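Local coordinates for protein uncharacterized HTH-type transcriptional regulator YydK (Bacillus subtilis subsp. subtilis, PDB 3BWG) that probably binds DNA through an N-terminal GntR-type winged helix-turn-helix domain and regulates transcription, with a C-terminal UTRA domain that may sense an effector, at the interface of chains A and B. Residues are numbered along the deposited sequence; one frame, centred on the assembly and turned at random. Chains: chain A/B, Uncharacterized HTH-type transcriptional regulator yydK.

The interface of chains A and B. Residues chain A 114, 179, 181, 205, 207, 218; chain B 74, 77.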
ATOM      1  N   ASN A 114     -13.526  -3.840 -14.941  1.00 37.76           N
ATOM      2  CA  ASN A 114     -12.207  -3.548 -14.340  1.00 38.93           C
ATOM      3  C   ASN A 114     -11.184  -2.971 -15.298  1.00 38.33           C
ATOM      4  O   ASN A 114     -10.354  -2.152 -14.878  1.00 39.22           O
ATOM      5  CB  ASN A 114     -11.667  -4.760 -13.578  1.00 39.81           C
ATOM      6  CG  ASN A 114     -12.447  -5.000 -12.285  1.00 41.02           C
ATOM      7  OD1 ASN A 114     -12.126  -4.381 -11.253  1.00 40.57           O
ATOM      8  ND2 ASN A 114     -13.517  -5.827 -12.346  1.00 39.14           N
ATOM      9  N   PHE A 179      -6.977  -4.584  -4.193  1.00 38.37           N
ATOM     10  CA  PHE A 179      -8.072  -4.889  -3.306  1.00 36.93           C
ATOM     11  C   PHE A 179      -7.782  -6.269  -2.727  1.00 36.67           C
ATOM     12  O   PHE A 179      -7.599  -7.239  -3.461  1.00 32.70           O
ATOM     13  CB  PHE A 179      -9.369  -4.875  -4.099  1.00 35.14           C
ATOM     14  CG  PHE A 179      -9.669  -3.565  -4.713  1.00 34.92           C
ATOM     15  CD1 PHE A 179     -10.174  -2.529  -3.943  1.00 36.79           C
ATOM     16  CD2 PHE A 179      -9.414  -3.332  -6.068  1.00 35.46           C
ATOM     17  CE1 PHE A 179     -10.452  -1.266  -4.535  1.00 35.58           C
ATOM     18  CE2 PHE A 179      -9.692  -2.068  -6.656  1.00 36.75           C
ATOM     19  CZ  PHE A 179     -10.224  -1.056  -5.907  1.00 34.92           C
ATOM     20  N   HIS A 181      -8.442  -9.318   0.083  1.00 36.48           N
ATOM     21  CA  HIS A 181      -9.508  -9.962   0.788  1.00 39.21           C
ATOM     22  C   HIS A 181      -8.854 -11.197   1.422  1.00 40.73           C
ATOM     23  O   HIS A 181      -7.842 -11.660   0.936  1.00 41.76           O
ATOM     24  CB  HIS A 181     -10.650 -10.376  -0.167  1.00 40.07           C
ATOM     25  CG  HIS A 181     -10.904  -9.407  -1.294  1.00 42.10           C
ATOM     26  ND1 HIS A 181     -10.067  -9.290  -2.396  1.00 42.30           N
ATOM     27  CD2 HIS A 181     -11.907  -8.511  -1.491  1.00 41.32           C
ATOM     28  CE1 HIS A 181     -10.562  -8.396  -3.233  1.00 40.20           C
ATOM     29  NE2 HIS A 181     -11.668  -7.899  -2.700  1.00 41.70           N
ATOM     30  N   GLU A 205      -7.399  -8.616  -5.925  1.00 39.63           N
ATOM     31  CA  GLU A 205      -7.767  -8.141  -7.253  1.00 38.31           C
ATOM     32  C   GLU A 205      -6.996  -6.858  -7.548  1.00 39.68           C
ATOM     33  O   GLU A 205      -7.034  -5.885  -6.758  1.00 40.79           O
ATOM     34  CB  GLU A 205      -9.285  -8.018  -7.402  1.00 38.81           C
ATOM     35  CG  GLU A 205     -10.000  -9.364  -7.276  1.00 38.68           C
ATOM     36  CD  GLU A 205     -11.518  -9.342  -7.468  1.00 40.65           C
ATOM     37  OE1 GLU A 205     -12.143  -8.277  -7.417  1.00 42.43           O
ATOM     38  OE2 GLU A 205     -12.077 -10.455  -7.655  1.00 40.86           O
ATOM     39  N   ILE A 207      -5.674  -3.807 -10.449  1.00 37.65           N
ATOM     40  CA  ILE A 207      -5.825  -3.136 -11.729  1.00 38.38           C
ATOM     41  C   ILE A 207      -4.609  -2.249 -11.928  1.00 39.45           C
ATOM     42  O   ILE A 207      -4.336  -1.384 -11.093  1.00 39.55           O
ATOM     43  CB  ILE A 207      -7.165  -2.320 -11.880  1.00 37.32           C
ATOM     44  CG1 ILE A 207      -8.395  -3.222 -11.667  1.00 38.34           C
ATOM     45  CG2 ILE A 207      -7.263  -1.711 -13.305  1.00 36.94           C
ATOM     46  CD1 ILE A 207      -8.762  -3.592 -10.227  1.00 37.38           C
ATOM     47  N   TYR A 218      -5.951  -6.480 -15.426  1.00 37.62           N
ATOM     48  CA  TYR A 218      -6.799  -6.843 -14.310  1.00 38.26           C
ATOM     49  C   TYR A 218      -6.397  -8.248 -13.898  1.00 41.79           C
ATOM     50  O   TYR A 218      -6.368  -9.183 -14.721  1.00 42.47           O
ATOM     51  CB  TYR A 218      -8.268  -6.812 -14.723  1.00 38.46           C
ATOM     52  CG  TYR A 218      -9.206  -7.381 -13.662  1.00 39.54           C
ATOM     53  CD1 TYR A 218      -9.168  -6.900 -12.347  1.00 39.03           C
ATOM     54  CD2 TYR A 218     -10.127  -8.369 -13.981  1.00 37.77           C
ATOM     55  CE1 TYR A 218     -10.017  -7.402 -11.365  1.00 40.25           C
ATOM     56  CE2 TYR A 218     -10.981  -8.876 -13.016  1.00 39.25           C
ATOM     57  CZ  TYR A 218     -10.908  -8.377 -11.710  1.00 40.44           C
ATOM     58  OH  TYR A 218     -11.760  -8.861 -10.742  1.00 43.80           O
TER
ATOM     59  N   ARG B  74     -14.852   1.172  -6.372  1.00 36.16           N
ATOM     60  CA  ARG B  74     -15.345   0.304  -5.270  1.00 33.04           C
ATOM     61  C   ARG B  74     -15.425   1.061  -3.947  1.00 33.32           C
ATOM     62  O   ARG B  74     -14.687   2.009  -3.727  1.00 33.85           O
ATOM     63  CB  ARG B  74     -14.489  -0.941  -5.069  1.00 32.98           C
ATOM     64  CG  ARG B  74     -14.197  -1.763  -6.318  1.00 31.76           C
ATOM     65  CD  ARG B  74     -13.406  -3.015  -5.974  1.00 30.16           C
ATOM     66  NE  ARG B  74     -12.957  -3.635  -7.200  1.00 27.84           N
ATOM     67  CZ  ARG B  74     -12.529  -4.885  -7.321  1.00 28.56           C
ATOM     68  NH1 ARG B  74     -12.454  -5.705  -6.270  1.00 25.59           N
ATOM     69  NH2 ARG B  74     -12.144  -5.304  -8.522  1.00 27.54           N
ATOM     70  N   TYR B  77     -14.021  -0.575   1.269  1.00 28.64           N
ATOM     71  CA  TYR B  77     -12.646  -1.068   1.541  1.00 29.62           C
ATOM     72  C   TYR B  77     -11.928  -0.148   2.559  1.00 29.95           C
ATOM     73  O   TYR B  77     -12.019   1.084   2.490  1.00 27.99           O
ATOM     74  CB  TYR B  77     -11.818  -1.145   0.239  1.00 28.56           C
ATOM     75  CG  TYR B  77     -12.192  -2.279  -0.703  1.00 29.40           C
ATOM     76  CD1 TYR B  77     -11.550  -3.510  -0.618  1.00 29.19           C
ATOM     77  CD2 TYR B  77     -13.167  -2.120  -1.687  1.00 28.50           C
ATOM     78  CE1 TYR B  77     -11.840  -4.560  -1.463  1.00 28.18           C
ATOM     79  CE2 TYR B  77     -13.468  -3.193  -2.557  1.00 28.83           C
ATOM     80  CZ  TYR B  77     -12.801  -4.396  -2.427  1.00 28.10           C
ATOM     81  OH  TYR B  77     -13.064  -5.460  -3.254  1.00 29.69           O
TER
HETATM   82  O   HOH W   1     -12.693  -2.132  -9.901  1.00 25.57           O
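The ring of A:Phe179, on strand 173-184, is the apolar centre, and two side chains of chain B close on it. B:Arg74 lies over one face: its CD sits above the middle of the ring, 3.6 Å from the centroid, and the guanidinium continues across the rim, stacked nearly parallel with the planes 2° apart. B:Tyr77 comes in at about a right angle and offers its own face to the edge atom CD1 of A:Phe179, 3.6 Å from B:Tyr77 CZ. A:Ile207 CD1 abuts the phenylalanine edge in plane from within chain A.

Extended from CG to NE, B:Arg74 lays its head over the CD2 side of the ring, with its N-H edge turned to the polar rim, where partners surround the guanidinium edge. NH1 forms a salt bridge with A:Glu205 OE1 at 2.8 Å, meeting the carboxylate oxygen on its anti side; the two planes stand almost perpendicular, 88° apart. NH1 also donates to the phenolic B:Tyr77 OH at 3.1 Å, within its own chain. That hydroxyl in turn shares a 2.9 Å hydrogen bond with A:His181 NE2, the imidazole standing edge-to-face to the tyrosine. On the other branch, NH2 donates to the amide oxygen A:Asn114 OD1 at 2.9 Å, the donor tilted 28° from the carbonyl plane. Water 1 bridges A:Asn114 OD1 and B:Arg74 NE, its oxygen 3.1 Å from NE. A:Asn114 CB rests on the A:Tyr218 ring, which probably helps position the amide.

Stacking and edge bonds together fix the guanidinium's rotation. The contact docks a loop of chain B onto the partner's UTRA sheet; repeated by two-fold symmetry, it probably helps hold the dimer together and may couple effector and DNA-binding domains.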